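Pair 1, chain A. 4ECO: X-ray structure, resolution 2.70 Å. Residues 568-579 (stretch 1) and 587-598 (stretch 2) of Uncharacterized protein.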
# COMPACT_ATOMS: atom_id res chain seq x y z
N LEU A 568 -28.53 18.86 7.52
CA LEU A 568 -28.20 18.82 6.09
C LEU A 568 -27.61 20.12 5.58
O LEU A 568 -28.25 21.16 5.71
CB LEU A 568 -29.42 18.43 5.24
CG LEU A 568 -29.13 18.07 3.80
CD1 LEU A 568 -28.85 16.60 3.65
CD2 LEU A 568 -30.27 18.47 2.93
N THR A 569 -26.39 20.07 5.00
CA THR A 569 -25.71 21.25 4.46
C THR A 569 -25.36 21.06 2.96
O THR A 569 -25.07 22.05 2.29
CB THR A 569 -24.47 21.64 5.26
OG1 THR A 569 -23.50 20.60 5.24
CG2 THR A 569 -24.79 22.07 6.67
N GLN A 570 -25.49 19.85 2.42
CA GLN A 570 -25.19 19.64 1.01
C GLN A 570 -26.21 18.69 0.37
O GLN A 570 -26.35 17.54 0.80
CB GLN A 570 -23.75 19.12 0.85
CG GLN A 570 -23.33 18.88 -0.61
CD GLN A 570 -21.86 18.65 -0.83
OE1 GLN A 570 -21.45 18.24 -1.91
NE2 GLN A 570 -21.03 18.91 0.17
N LEU A 571 -26.86 19.17 -0.71
CA LEU A 571 -27.81 18.39 -1.49
C LEU A 571 -27.44 18.43 -2.95
O LEU A 571 -27.41 19.50 -3.55
CB LEU A 571 -29.26 18.86 -1.30
CG LEU A 571 -30.30 18.21 -2.24
CD1 LEU A 571 -30.46 16.70 -1.97
CD2 LEU A 571 -31.63 18.92 -2.14
N GLN A 572 -27.22 17.25 -3.52
CA GLN A 572 -26.90 17.10 -4.94
C GLN A 572 -28.05 16.41 -5.62
O GLN A 572 -28.27 15.23 -5.37
CB GLN A 572 -25.61 16.32 -5.11
CG GLN A 572 -24.39 16.96 -4.49
CD GLN A 572 -23.15 16.16 -4.82
OE1 GLN A 572 -23.20 15.09 -5.43
NE2 GLN A 572 -21.99 16.66 -4.41
N ILE A 573 -28.81 17.14 -6.45
CA ILE A 573 -29.99 16.61 -7.16
C ILE A 573 -29.92 17.00 -8.66
O ILE A 573 -30.91 16.90 -9.39
CB ILE A 573 -31.29 17.11 -6.46
CG1 ILE A 573 -32.52 16.28 -6.83
CG2 ILE A 573 -31.51 18.64 -6.55
CD1 ILE A 573 -33.69 16.37 -5.85
N GLY A 574 -28.74 17.39 -9.12
CA GLY A 574 -28.52 17.77 -10.50
C GLY A 574 -28.67 16.64 -11.51
O GLY A 574 -28.59 15.46 -11.16
N SER A 575 -28.88 17.03 -12.79
CA SER A 575 -29.01 16.17 -13.97
C SER A 575 -30.16 15.16 -13.76
O SER A 575 -29.98 13.95 -13.89
CB SER A 575 -27.69 15.48 -14.30
OG SER A 575 -27.70 14.96 -15.62
N ASN A 576 -31.33 15.68 -13.42
CA ASN A 576 -32.56 14.91 -13.25
C ASN A 576 -33.65 15.63 -14.04
O ASN A 576 -33.33 16.37 -14.98
CB ASN A 576 -32.92 14.75 -11.74
CG ASN A 576 -32.08 13.74 -10.99
OD1 ASN A 576 -32.07 12.55 -11.29
ND2 ASN A 576 -31.41 14.18 -9.95
N ASP A 577 -34.92 15.48 -13.63
CA ASP A 577 -36.02 16.17 -14.26
C ASP A 577 -36.94 16.74 -13.17
O ASP A 577 -38.17 16.66 -13.27
CB ASP A 577 -36.77 15.24 -15.21
CG ASP A 577 -37.69 15.92 -16.20
OD1 ASP A 577 -37.66 17.19 -16.28
OD2 ASP A 577 -38.43 15.21 -16.91
N ILE A 578 -36.34 17.38 -12.15
CA ILE A 578 -37.06 17.97 -11.04
C ILE A 578 -37.94 19.10 -11.59
O ILE A 578 -37.52 19.84 -12.48
CB ILE A 578 -36.12 18.45 -9.88
CG1 ILE A 578 -35.19 17.31 -9.40
CG2 ILE A 578 -36.90 19.08 -8.70
CD1 ILE A 578 -35.84 15.95 -8.96
N ARG A 579 -39.19 19.15 -11.09
CA ARG A 579 -40.20 20.10 -11.51
C ARG A 579 -40.40 21.18 -10.44
O ARG A 579 -39.48 21.93 -10.17
CB ARG A 579 -41.52 19.36 -11.83
CG ARG A 579 -41.40 18.18 -12.78
CD ARG A 579 -40.91 18.58 -14.15
NE ARG A 579 -40.79 17.41 -15.03
CZ ARG A 579 -41.09 17.41 -16.32
NH1 ARG A 579 -41.54 18.52 -16.91
NH2 ARG A 579 -40.95 16.31 -17.04
N PRO A 587 -30.83 28.73 4.01
CA PRO A 587 -29.37 28.95 3.90
C PRO A 587 -28.48 27.85 4.49
O PRO A 587 -27.30 27.78 4.11
CB PRO A 587 -29.13 30.25 4.68
CG PRO A 587 -30.38 30.54 5.40
CD PRO A 587 -31.50 29.81 4.75
N ASN A 588 -29.02 26.96 5.37
CA ASN A 588 -28.24 25.88 5.96
C ASN A 588 -27.83 24.88 4.88
O ASN A 588 -26.76 24.27 5.02
CB ASN A 588 -28.96 25.18 7.11
CG ASN A 588 -28.06 24.26 7.93
OD1 ASN A 588 -26.96 24.62 8.38
ND2 ASN A 588 -28.52 23.03 8.17
N ILE A 589 -28.61 24.74 3.77
CA ILE A 589 -28.18 23.86 2.67
C ILE A 589 -27.28 24.76 1.82
O ILE A 589 -27.73 25.31 0.82
CB ILE A 589 -29.38 23.21 1.93
CG1 ILE A 589 -30.19 22.33 2.92
CG2 ILE A 589 -28.91 22.35 0.73
CD1 ILE A 589 -31.67 22.29 2.75
N SER A 590 -26.02 24.97 2.30
CA SER A 590 -25.00 25.89 1.75
C SER A 590 -24.32 25.35 0.48
O SER A 590 -23.67 26.12 -0.23
CB SER A 590 -23.94 26.22 2.80
OG SER A 590 -23.41 25.07 3.43
N VAL A 591 -24.49 24.06 0.15
CA VAL A 591 -23.99 23.48 -1.10
C VAL A 591 -25.17 22.81 -1.79
O VAL A 591 -25.64 21.76 -1.33
CB VAL A 591 -22.78 22.52 -0.95
CG1 VAL A 591 -22.36 21.97 -2.31
CG2 VAL A 591 -21.60 23.21 -0.27
N LEU A 592 -25.70 23.44 -2.84
CA LEU A 592 -26.86 22.90 -3.55
C LEU A 592 -26.59 22.81 -5.04
O LEU A 592 -26.32 23.81 -5.71
CB LEU A 592 -28.09 23.77 -3.28
CG LEU A 592 -29.41 23.44 -3.98
CD1 LEU A 592 -30.04 22.13 -3.46
CD2 LEU A 592 -30.39 24.56 -3.77
N ASP A 593 -26.67 21.58 -5.55
CA ASP A 593 -26.53 21.29 -6.97
C ASP A 593 -27.89 20.97 -7.54
O ASP A 593 -28.47 19.94 -7.20
CB ASP A 593 -25.54 20.13 -7.24
CG ASP A 593 -25.66 19.53 -8.63
OD1 ASP A 593 -25.70 20.31 -9.62
OD2 ASP A 593 -25.78 18.30 -8.73
N ILE A 594 -28.40 21.88 -8.37
CA ILE A 594 -29.68 21.71 -9.06
C ILE A 594 -29.45 21.80 -10.57
O ILE A 594 -30.42 21.83 -11.33
CB ILE A 594 -30.75 22.74 -8.59
CG1 ILE A 594 -30.26 24.22 -8.77
CG2 ILE A 594 -31.24 22.43 -7.16
CD1 ILE A 594 -31.33 25.28 -8.73
N LYS A 595 -28.18 21.85 -11.00
CA LYS A 595 -27.77 22.06 -12.39
C LYS A 595 -28.32 20.96 -13.28
O LYS A 595 -28.39 19.81 -12.85
CB LYS A 595 -26.25 22.17 -12.52
CG LYS A 595 -25.79 22.83 -13.81
CD LYS A 595 -24.30 23.14 -13.80
CE LYS A 595 -23.77 23.68 -15.12
NZ LYS A 595 -24.32 25.02 -15.44
N ASP A 596 -28.75 21.33 -14.50
CA ASP A 596 -29.31 20.44 -15.51
C ASP A 596 -30.60 19.78 -14.98
O ASP A 596 -30.67 18.58 -14.75
CB ASP A 596 -28.27 19.40 -15.99
CG ASP A 596 -28.73 18.50 -17.13
OD1 ASP A 596 -29.65 18.90 -17.88
OD2 ASP A 596 -28.15 17.40 -17.27
N ASN A 597 -31.61 20.61 -14.75
CA ASN A 597 -32.98 20.27 -14.35
C ASN A 597 -33.82 21.28 -15.10
O ASN A 597 -34.23 22.29 -14.53
CB ASN A 597 -33.15 20.31 -12.82
CG ASN A 597 -32.74 19.05 -12.10
OD1 ASN A 597 -33.40 18.03 -12.19
ND2 ASN A 597 -31.71 19.13 -11.27
N PRO A 598 -33.89 21.14 -16.43
CA PRO A 598 -34.53 22.19 -17.25
C PRO A 598 -35.99 22.52 -16.92
O PRO A 598 -36.44 23.59 -17.34
CB PRO A 598 -34.45 21.61 -18.67
CG PRO A 598 -34.24 20.14 -18.48
CD PRO A 598 -33.36 20.07 -17.29
O HOH W 1 -30.61 22.18 6.75

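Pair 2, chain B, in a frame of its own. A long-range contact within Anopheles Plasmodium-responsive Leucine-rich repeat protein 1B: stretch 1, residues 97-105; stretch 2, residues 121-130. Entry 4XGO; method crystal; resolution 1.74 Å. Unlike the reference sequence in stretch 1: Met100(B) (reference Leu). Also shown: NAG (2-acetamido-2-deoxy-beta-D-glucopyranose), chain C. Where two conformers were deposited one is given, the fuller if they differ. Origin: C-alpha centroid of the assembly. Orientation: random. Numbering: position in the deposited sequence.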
# COMPACT_ATOMS: atom_id res chain seq x y z
N LEU B 97 -5.97 -15.50 24.99
CA LEU B 97 -5.52 -14.53 23.99
C LEU B 97 -5.06 -13.25 24.66
O LEU B 97 -5.84 -12.64 25.40
CB LEU B 97 -6.66 -14.22 23.03
CG LEU B 97 -6.33 -13.49 21.74
CD1 LEU B 97 -5.43 -14.28 20.82
CD2 LEU B 97 -7.64 -13.15 21.05
N THR B 98 -3.83 -12.83 24.37
CA THR B 98 -3.27 -11.59 24.91
C THR B 98 -3.01 -10.52 23.85
O THR B 98 -2.96 -9.34 24.19
CB THR B 98 -1.99 -11.82 25.71
OG1 THR B 98 -0.90 -12.19 24.84
CG2 THR B 98 -2.23 -12.90 26.75
N MET B 99 -2.80 -10.95 22.60
CA MET B 99 -2.54 -10.04 21.48
C MET B 99 -3.32 -10.51 20.27
O MET B 99 -3.24 -11.68 19.87
CB MET B 99 -1.06 -9.99 21.12
CG MET B 99 -0.80 -9.27 19.79
SD MET B 99 0.95 -8.99 19.52
CE MET B 99 1.32 -7.75 20.75
N MET B 100 -4.05 -9.58 19.67
CA MET B 100 -4.81 -9.88 18.48
C MET B 100 -4.60 -8.73 17.52
O MET B 100 -4.91 -7.57 17.85
CB MET B 100 -6.29 -10.07 18.83
CG MET B 100 -7.06 -10.92 17.84
SD MET B 100 -7.37 -10.09 16.28
CE MET B 100 -8.67 -8.95 16.70
N SER B 101 -4.06 -9.04 16.35
CA SER B 101 -3.83 -8.03 15.35
C SER B 101 -4.62 -8.35 14.10
O SER B 101 -4.52 -9.44 13.54
CB SER B 101 -2.33 -7.94 15.06
OG SER B 101 -2.02 -6.75 14.41
N MET B 102 -5.38 -7.36 13.63
CA MET B 102 -6.15 -7.49 12.41
C MET B 102 -6.18 -6.15 11.65
O MET B 102 -7.20 -5.73 11.10
CB MET B 102 -7.55 -7.94 12.82
CG MET B 102 -8.27 -8.71 11.77
SD MET B 102 -9.74 -9.44 12.55
CE MET B 102 -9.21 -11.05 13.08
N SER B 103 -5.03 -5.50 11.60
CA SER B 103 -4.92 -4.27 10.83
C SER B 103 -5.07 -4.57 9.35
O SER B 103 -4.86 -5.70 8.90
CB SER B 103 -3.60 -3.55 11.11
OG SER B 103 -2.51 -4.21 10.48
N ASN B 104 -5.47 -3.56 8.59
CA ASN B 104 -5.47 -3.67 7.13
C ASN B 104 -6.36 -4.81 6.62
O ASN B 104 -5.98 -5.56 5.73
CB ASN B 104 -4.03 -3.80 6.62
CG ASN B 104 -3.20 -2.56 6.90
OD1 ASN B 104 -2.56 -2.43 7.96
ND2 ASN B 104 -3.25 -1.62 5.99
N ASN B 105 -7.53 -4.94 7.22
CA ASN B 105 -8.62 -5.71 6.64
C ASN B 105 -9.73 -4.72 6.19
O ASN B 105 -9.45 -3.54 5.97
CB ASN B 105 -9.15 -6.76 7.63
CG ASN B 105 -8.26 -7.99 7.71
OD1 ASN B 105 -8.57 -9.02 7.13
ND2 ASN B 105 -7.13 -7.88 8.39
N LEU B 121 -6.90 -10.09 27.23
CA LEU B 121 -6.48 -9.40 26.01
C LEU B 121 -5.86 -8.05 26.34
O LEU B 121 -6.53 -7.16 26.88
CB LEU B 121 -7.67 -9.24 25.05
CG LEU B 121 -7.40 -8.52 23.71
CD1 LEU B 121 -6.43 -9.30 22.87
CD2 LEU B 121 -8.69 -8.30 22.93
N GLN B 122 -4.57 -7.87 26.04
CA GLN B 122 -3.89 -6.63 26.40
C GLN B 122 -3.53 -5.76 25.21
O GLN B 122 -3.43 -4.55 25.37
CB GLN B 122 -2.60 -6.92 27.16
CG GLN B 122 -2.81 -7.49 28.54
CD GLN B 122 -1.60 -7.33 29.42
OE1 GLN B 122 -0.69 -6.54 29.13
NE2 GLN B 122 -1.55 -8.10 30.49
N ASN B 123 -3.30 -6.37 24.06
CA ASN B 123 -2.80 -5.66 22.89
C ASN B 123 -3.73 -5.92 21.71
O ASN B 123 -3.89 -7.06 21.29
CB ASN B 123 -1.37 -6.08 22.58
CG ASN B 123 -0.42 -5.83 23.75
OD1 ASN B 123 -0.03 -4.69 24.02
ND2 ASN B 123 -0.05 -6.89 24.45
N LEU B 124 -4.34 -4.85 21.20
CA LEU B 124 -5.34 -4.96 20.17
C LEU B 124 -5.01 -3.97 19.04
O LEU B 124 -4.91 -2.75 19.28
CB LEU B 124 -6.71 -4.68 20.75
CG LEU B 124 -7.89 -4.73 19.79
CD1 LEU B 124 -8.01 -6.06 19.07
CD2 LEU B 124 -9.18 -4.41 20.54
N GLN B 125 -4.83 -4.52 17.85
CA GLN B 125 -4.45 -3.73 16.68
C GLN B 125 -5.51 -3.90 15.61
O GLN B 125 -5.70 -5.01 15.09
CB GLN B 125 -3.11 -4.24 16.14
CG GLN B 125 -1.97 -4.13 17.12
CD GLN B 125 -1.64 -2.71 17.44
OE1 GLN B 125 -1.41 -1.89 16.54
NE2 GLN B 125 -1.61 -2.38 18.74
N LEU B 126 -6.23 -2.82 15.33
CA LEU B 126 -7.33 -2.80 14.38
C LEU B 126 -7.20 -1.63 13.40
O LEU B 126 -8.21 -1.23 12.77
CB LEU B 126 -8.66 -2.69 15.12
CG LEU B 126 -9.05 -3.92 15.96
CD1 LEU B 126 -10.27 -3.66 16.80
CD2 LEU B 126 -9.25 -5.12 15.07
N SER B 127 -5.99 -1.10 13.25
CA SER B 127 -5.81 0.05 12.38
C SER B 127 -6.11 -0.30 10.92
O SER B 127 -5.99 -1.44 10.50
CB SER B 127 -4.39 0.60 12.51
OG SER B 127 -3.46 -0.30 11.93
N SER B 128 -6.55 0.70 10.16
CA SER B 128 -6.71 0.59 8.71
C SER B 128 -7.74 -0.47 8.33
O SER B 128 -7.49 -1.35 7.51
CB SER B 128 -5.37 0.35 8.01
OG SER B 128 -4.46 1.42 8.23
N ASN B 129 -8.90 -0.37 8.94
CA ASN B 129 -10.09 -1.07 8.50
C ASN B 129 -11.14 -0.03 8.07
O ASN B 129 -10.77 1.06 7.62
CB ASN B 129 -10.57 -1.97 9.63
CG ASN B 129 -9.75 -3.24 9.73
OD1 ASN B 129 -9.95 -4.16 8.96
ND2 ASN B 129 -8.89 -3.30 10.71
N ARG B 130 -12.43 -0.36 8.19
CA ARG B 130 -13.51 0.61 7.94
C ARG B 130 -14.46 0.67 9.13
O ARG B 130 -15.69 0.75 8.95
CB ARG B 130 -14.32 0.20 6.71
CG ARG B 130 -13.55 -0.01 5.43
CD ARG B 130 -14.49 -0.54 4.35
NE ARG B 130 -14.94 -1.91 4.60
CZ ARG B 130 -15.71 -2.63 3.78
NH1 ARG B 130 -16.15 -2.09 2.63
NH2 ARG B 130 -16.05 -3.89 4.09
C1 NAG C . -1.05 2.64 14.91
C2 NAG C . 0.40 3.01 15.22
C3 NAG C . 0.97 3.86 14.08
C4 NAG C . 0.82 3.16 12.74
C5 NAG C . -0.62 2.66 12.59
C6 NAG C . -0.73 1.78 11.33
C7 NAG C . 1.38 3.73 17.33
C8 NAG C . 1.36 4.68 18.48
N2 NAG C . 0.45 3.84 16.39
O3 NAG C . 2.33 4.20 14.34
O4 NAG C . 1.02 4.09 11.68
O5 NAG C . -1.04 1.90 13.71
O6 NAG C . -1.44 2.58 10.41
O7 NAG C . 2.25 2.87 17.28
O HOH W 2 0.62 -10.04 24.09
O HOH W 3 -2.52 0.09 9.44

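Pair 1 and pair 2 share one backbone arrangement: two short parallel strands, each followed by a turn, with 14 central residues superposing at an RMSD of 0.3 Å. The strand axes diverge by 8° in pair 1 and 3° in pair 2, and approach to 4.8 and 4.9 Å. The bridges Gln570(A)–Val591(A), Leu571(A)–Leu592(A) and Gln572(A)–Asp593(A) match Met99(B)–Asn123(B), Met100(B)–Leu124(B) and Ser101(B)–Gln125(B).

A ladder of main-chain hydrogen bonds joins the strands in both pairs, across side chains that differ. In pair 1, Leu571(A) donates from N to Val591(A) O (2.9 Å) and accepts at O from Asp593(A) N (3.0 Å); Met100(B) does the same, through N to Asn123(B) O (3.0 Å) and O from Gln125(B) N (3.1 Å). Beyond the strands the ladder continues in the turn, where Ser575(A) N donates to Lys595(A) O (2.8 Å) and Asn104(B) N to Ser127(B) O (2.9 Å).

An asparagine in the same place in both pairs, Asn597(A) and Asn129(B), is closely kept, with side-chain centres 0.2 Å apart. Its amide spans both turns: Asn597(A) ND2 donates to Ile573(A) O and to Ile594(A) O, both at 3.0 Å, and Asn129(B) ND2 reaches Met102(B) O and Leu126(B) O at the same distances.

On the face carrying Leu571(A) and Leu592(A), Leu571(A) CD2 meets Leu592(A) CD1 (3.8 Å). Met100(B), which differs from the reference sequence, occupies the first position with its side-chain centre only 0.2 Å from that of Leu571(A). Its CE lies 3.8 Å from Leu124(B) CD1 and also comes within 4.2 Å of Leu126(B) CD2. Nearby, Ile573(A) CG2 packs on Ile594(A) CG2 (3.8 Å), whereas Met102(B) CB meets Leu126(B) CD2 (4.0 Å).

The other face differs more. Gln570(A) CG packs against Val591(A) CG1 (3.7 Å), while Met99(B) CE reaches Asn123(B) CB (3.7 Å). At the next bridge on this face, Gln572(A)–Asp593(A), Asp593(A) OD2 accepts a weak hydrogen bond from Gly574(A) N (3.1 Å). An ideal CB on Gly574(A) would lie 2.3 Å from Asp593(A) OD2 and 2.9 Å from Lys595(A) O. Pair 2 has Ser103(B) there, and the matching Gln125(B) directs its end away; Gln125(B) CB instead lies 3.2 Å from Ser101(B) OG.

One position further, Ser575(A) OG donates to Asp596(A) OD2 (3.0 Å). In pair 2 a water links the matching side chains, donating to Asn104(B) OD1 (2.9 Å) and hydrogen-bonding Ser128(B) OG (2.6 Å).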